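PDB 4ME2: pentacotripeptide-repeat region of PRORP domain-containing protein from Brachypodium distachyon, which probably binds group II intron RNA in the chloroplast in a sequence-specific way, as a pentatricopeptide-repeat protein built of helix-turn-helix repeats. Local coordinates for residues 163-174 with 190-200. Sequence-based numbering, arbitrary orientation.
Sequences WVGEDVYKLTRL and VYEAAVRKGGC
Trp163 and Val164 lie against Gly198 to Cys200, while helices 168-174 and 190-197 run antiparallel, with axes 11.2 Å apart at closest approach and 153° between their directions. The Trp163 indole lies flat over the backbone and methyl of Ala194. Ala194 CA sits 3.8 Å from the centroid of the five-membered ring, 18° off its normal, in a CH-pi contact. Trp163 CE3 also meets Ala194 CB at 3.5 Å. The rotation of Trp163 CG anti to its own carbonyl carbon (chi1 -63°) sends the ring back along the opposing helix. Phe146 of helix 133-151 meets the indole edge-to-face. The Ala194 methyl also receives Leu171, whose CD2 lies 3.5 Å from Ala194 CB. The other Leu171 branch, CD1, reaches Val190 CG1 at 3.6 Å, and the two side chains pass alongside one another, pointing opposite ways. Cys200 SG lies 3.7 Å from Val168 CG2. The last turn of the helix, 191-197, is a wider pi-type turn; beyond it Cys200 N bonds back to Ala194 O. One water accepts from Trp163 N and donates to Gly198 O, each at 2.9 Å. The two helices of this helix-turn-helix hairpin are therefore held together, at the end away from their connecting turn, mainly by apolar packing, with water linking the backbones beside the indole.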
loop_
_atom_site.group_PDB
_atom_site.type_symbol
_atom_site.label_atom_id
_atom_site.label_comp_id
_atom_site.label_asym_id
_atom_site.label_seq_id
_atom_site.Cartn_x
_atom_site.Cartn_y
_atom_site.Cartn_z
ATOM N N TRP A 163 -8.678 -5.404 12.462
ATOM C CA TRP A 163 -7.693 -4.358 12.688
ATOM C C TRP A 163 -7.157 -4.252 14.081
ATOM O O TRP A 163 -6.113 -3.642 14.283
ATOM C CB TRP A 163 -8.269 -3.012 12.312
ATOM C CG TRP A 163 -8.629 -2.843 10.867
ATOM C CD1 TRP A 163 -9.893 -2.791 10.316
ATOM C CD2 TRP A 163 -7.719 -2.650 9.752
ATOM N NE1 TRP A 163 -9.826 -2.595 8.967
ATOM C CE2 TRP A 163 -8.556 -2.503 8.566
ATOM C CE3 TRP A 163 -6.352 -2.593 9.619
ATOM C CZ2 TRP A 163 -8.024 -2.316 7.311
ATOM C CZ3 TRP A 163 -5.822 -2.400 8.348
ATOM C CH2 TRP A 163 -6.643 -2.263 7.222
ATOM N N VAL A 164 -7.860 -4.816 15.058
ATOM C CA VAL A 164 -7.462 -4.675 16.467
ATOM C C VAL A 164 -6.050 -5.195 16.778
ATOM O O VAL A 164 -5.370 -4.666 17.661
ATOM C CB VAL A 164 -8.513 -5.298 17.415
ATOM C CG1 VAL A 164 -8.000 -5.383 18.846
ATOM C CG2 VAL A 164 -9.795 -4.483 17.371
ATOM N N GLY A 165 -5.609 -6.215 16.044
ATOM C CA GLY A 165 -4.278 -6.783 16.241
ATOM C C GLY A 165 -3.214 -6.278 15.280
ATOM O O GLY A 165 -2.106 -6.820 15.234
ATOM N N GLU A 166 -3.540 -5.236 14.516
ATOM C CA GLU A 166 -2.629 -4.689 13.504
ATOM C C GLU A 166 -1.361 -4.075 14.090
ATOM O O GLU A 166 -1.411 -3.404 15.122
ATOM C CB GLU A 166 -3.351 -3.639 12.654
ATOM C CG GLU A 166 -2.595 -3.230 11.401
ATOM C CD GLU A 166 -2.504 -4.353 10.383
ATOM O OE1 GLU A 166 -3.383 -5.241 10.388
ATOM O OE2 GLU A 166 -1.550 -4.348 9.580
ATOM N N ASP A 167 -0.231 -4.297 13.416
ATOM C CA ASP A 167 1.038 -3.677 13.797
ATOM C C ASP A 167 0.981 -2.165 13.553
ATOM O O ASP A 167 1.190 -1.688 12.429
ATOM C CB ASP A 167 2.215 -4.319 13.051
ATOM C CG ASP A 167 3.568 -3.755 13.477
ATOM O OD1 ASP A 167 3.648 -2.571 13.863
ATOM O OD2 ASP A 167 4.568 -4.499 13.420
ATOM N N VAL A 168 0.706 -1.424 14.624
ATOM C CA VAL A 168 0.522 0.025 14.560
ATOM C C VAL A 168 1.728 0.746 13.961
ATOM O O VAL A 168 1.565 1.709 13.211
ATOM C CB VAL A 168 0.173 0.613 15.945
ATOM C CG1 VAL A 168 0.279 2.133 15.940
ATOM C CG2 VAL A 168 -1.224 0.175 16.364
ATOM N N TYR A 169 2.930 0.278 14.283
ATOM C CA TYR A 169 4.142 0.895 13.752
ATOM C C TYR A 169 4.177 0.823 12.225
ATOM O O TYR A 169 4.424 1.824 11.554
ATOM C CB TYR A 169 5.397 0.253 14.356
ATOM C CG TYR A 169 6.680 0.708 13.705
ATOM C CD1 TYR A 169 7.305 1.893 14.098
ATOM C CD2 TYR A 169 7.272 -0.047 12.694
ATOM C CE1 TYR A 169 8.479 2.314 13.498
ATOM C CE2 TYR A 169 8.446 0.366 12.090
ATOM C CZ TYR A 169 9.046 1.542 12.496
ATOM O OH TYR A 169 10.212 1.952 11.896
ATOM N N LYS A 170 3.918 -0.361 11.684
ATOM C CA LYS A 170 3.898 -0.542 10.238
ATOM C C LYS A 170 2.721 0.192 9.601
ATOM O O LYS A 170 2.859 0.779 8.524
ATOM C CB LYS A 170 3.863 -2.026 9.886
ATOM C CG LYS A 170 5.148 -2.756 10.229
ATOM C CD LYS A 170 5.004 -4.249 10.000
ATOM C CE LYS A 170 6.304 -4.843 9.485
ATOM N NZ LYS A 170 6.167 -6.312 9.277
ATOM N N LEU A 171 1.569 0.170 10.263
ATOM C CA LEU A 171 0.410 0.907 9.762
ATOM C C LEU A 171 0.710 2.404 9.705
ATOM O O LEU A 171 0.320 3.092 8.753
ATOM C CB LEU A 171 -0.821 0.645 10.630
ATOM C CG LEU A 171 -2.144 1.184 10.080
ATOM C CD1 LEU A 171 -2.590 0.382 8.865
ATOM C CD2 LEU A 171 -3.216 1.182 11.159
ATOM N N THR A 172 1.417 2.905 10.716
ATOM C CA THR A 172 1.740 4.329 10.780
ATOM C C THR A 172 2.744 4.706 9.690
ATOM O O THR A 172 2.683 5.805 9.132
ATOM C CB THR A 172 2.250 4.746 12.180
ATOM O OG1 THR A 172 1.268 4.397 13.167
ATOM C CG2 THR A 172 2.483 6.255 12.241
ATOM N N ARG A 173 3.661 3.788 9.390
ATOM C CA ARG A 173 4.620 3.972 8.301
ATOM C C ARG A 173 3.912 4.174 6.968
ATOM O O ARG A 173 4.291 5.054 6.193
ATOM C CB ARG A 173 5.569 2.778 8.186
ATOM C CG ARG A 173 6.686 2.765 9.215
ATOM C CD ARG A 173 7.822 1.834 8.816
ATOM N NE ARG A 173 8.614 2.345 7.696
ATOM C CZ ARG A 173 9.510 3.327 7.786
ATOM N NH1 ARG A 173 9.736 3.934 8.947
ATOM N NH2 ARG A 173 10.178 3.711 6.706
ATOM N N LEU A 174 2.897 3.354 6.706
ATOM C CA LEU A 174 2.099 3.498 5.488
ATOM C C LEU A 174 1.376 4.846 5.462
ATOM O O LEU A 174 1.372 5.540 4.439
ATOM C CB LEU A 174 1.111 2.341 5.345
ATOM C CG LEU A 174 0.092 2.460 4.206
ATOM C CD1 LEU A 174 0.769 2.571 2.846
ATOM C CD2 LEU A 174 -0.856 1.270 4.222
ATOM N N VAL A 190 -7.257 4.657 5.177
ATOM C CA VAL A 190 -6.561 3.737 6.087
ATOM C C VAL A 190 -6.821 4.094 7.550
ATOM O O VAL A 190 -7.156 3.222 8.368
ATOM C CB VAL A 190 -5.035 3.728 5.852
ATOM C CG1 VAL A 190 -4.333 2.951 6.958
ATOM C CG2 VAL A 190 -4.699 3.131 4.496
ATOM N N TYR A 191 -6.633 5.371 7.881
ATOM C CA TYR A 191 -6.852 5.843 9.245
ATOM C C TYR A 191 -8.277 5.541 9.719
ATOM O O TYR A 191 -8.478 5.021 10.820
ATOM C CB TYR A 191 -6.539 7.340 9.358
ATOM C CG TYR A 191 -6.868 7.928 10.712
ATOM C CD1 TYR A 191 -8.092 8.561 10.937
ATOM C CD2 TYR A 191 -5.960 7.851 11.768
ATOM C CE1 TYR A 191 -8.402 9.103 12.179
ATOM C CE2 TYR A 191 -6.259 8.393 13.013
ATOM C CZ TYR A 191 -7.479 9.014 13.212
ATOM O OH TYR A 191 -7.773 9.548 14.444
ATOM N N GLU A 192 -9.261 5.849 8.881
ATOM C CA GLU A 192 -10.656 5.624 9.239
ATOM C C GLU A 192 -10.966 4.141 9.440
ATOM O O GLU A 192 -11.548 3.763 10.455
ATOM C CB GLU A 192 -11.592 6.222 8.193
ATOM C CG GLU A 192 -13.054 5.903 8.440
ATOM C CD GLU A 192 -13.955 6.448 7.357
ATOM O OE1 GLU A 192 -14.853 7.250 7.681
ATOM O OE2 GLU A 192 -13.760 6.082 6.179
ATOM N N ALA A 193 -10.569 3.308 8.482
ATOM C CA ALA A 193 -10.865 1.875 8.551
ATOM C C ALA A 193 -10.189 1.197 9.743
ATOM O O ALA A 193 -10.835 0.447 10.476
ATOM C CB ALA A 193 -10.495 1.180 7.247
ATOM N N ALA A 194 -8.904 1.474 9.948
ATOM C CA ALA A 194 -8.132 0.800 10.993
ATOM C C ALA A 194 -8.312 1.416 12.381
ATOM O O ALA A 194 -8.604 0.708 13.349
ATOM C CB ALA A 194 -6.658 0.751 10.621
ATOM N N VAL A 195 -8.140 2.735 12.470
ATOM C CA VAL A 195 -8.132 3.435 13.757
ATOM C C VAL A 195 -9.535 3.762 14.268
ATOM O O VAL A 195 -9.913 3.347 15.365
ATOM C CB VAL A 195 -7.280 4.724 13.701
ATOM C CG1 VAL A 195 -7.460 5.542 14.972
ATOM C CG2 VAL A 195 -5.813 4.386 13.487
ATOM N N ARG A 196 -10.301 4.513 13.483
ATOM C CA ARG A 196 -11.632 4.939 13.907
ATOM C C ARG A 196 -12.613 3.775 13.999
ATOM O O ARG A 196 -13.152 3.499 15.072
ATOM C CB ARG A 196 -12.173 6.031 12.984
ATOM C CG ARG A 196 -11.471 7.366 13.171
ATOM C CD ARG A 196 -11.720 8.331 12.020
ATOM N NE ARG A 196 -13.088 8.849 11.956
ATOM C CZ ARG A 196 -13.601 9.766 12.775
ATOM N NH1 ARG A 196 -12.880 10.274 13.766
ATOM N NH2 ARG A 196 -14.851 10.168 12.610
ATOM N N LYS A 197 -12.819 3.092 12.878
ATOM C CA LYS A 197 -13.815 2.025 12.774
ATOM C C LYS A 197 -13.315 0.658 13.244
ATOM O O LYS A 197 -14.076 -0.117 13.828
ATOM C CB LYS A 197 -14.324 1.909 11.336
ATOM C CG LYS A 197 -15.415 2.890 10.967
ATOM C CD LYS A 197 -15.778 2.716 9.501
ATOM C CE LYS A 197 -17.270 2.874 9.266
ATOM N NZ LYS A 197 -17.666 4.224 8.764
ATOM N N GLY A 198 -12.047 0.360 12.979
ATOM C CA GLY A 198 -11.479 -0.943 13.310
ATOM C C GLY A 198 -10.987 -1.023 14.738
ATOM O O GLY A 198 -10.372 -2.016 15.143
ATOM N N GLY A 199 -11.243 0.038 15.497
ATOM C CA GLY A 199 -10.868 0.098 16.902
ATOM C C GLY A 199 -9.419 -0.259 17.162
ATOM O O GLY A 199 -9.101 -0.860 18.186
ATOM N N CYS A 200 -8.539 0.096 16.230
ATOM C CA CYS A 200 -7.109 -0.106 16.427
ATOM C C CYS A 200 -6.585 0.991 17.348
ATOM O O CYS A 200 -6.565 2.165 16.972
ATOM C CB CYS A 200 -6.374 -0.099 15.083
ATOM S SG CYS A 200 -4.623 -0.556 15.148
HETATM O O HOH W 1 -11.117 -4.308 13.591
HETATM O O HOH W 2 -6.010 -2.079 19.284
#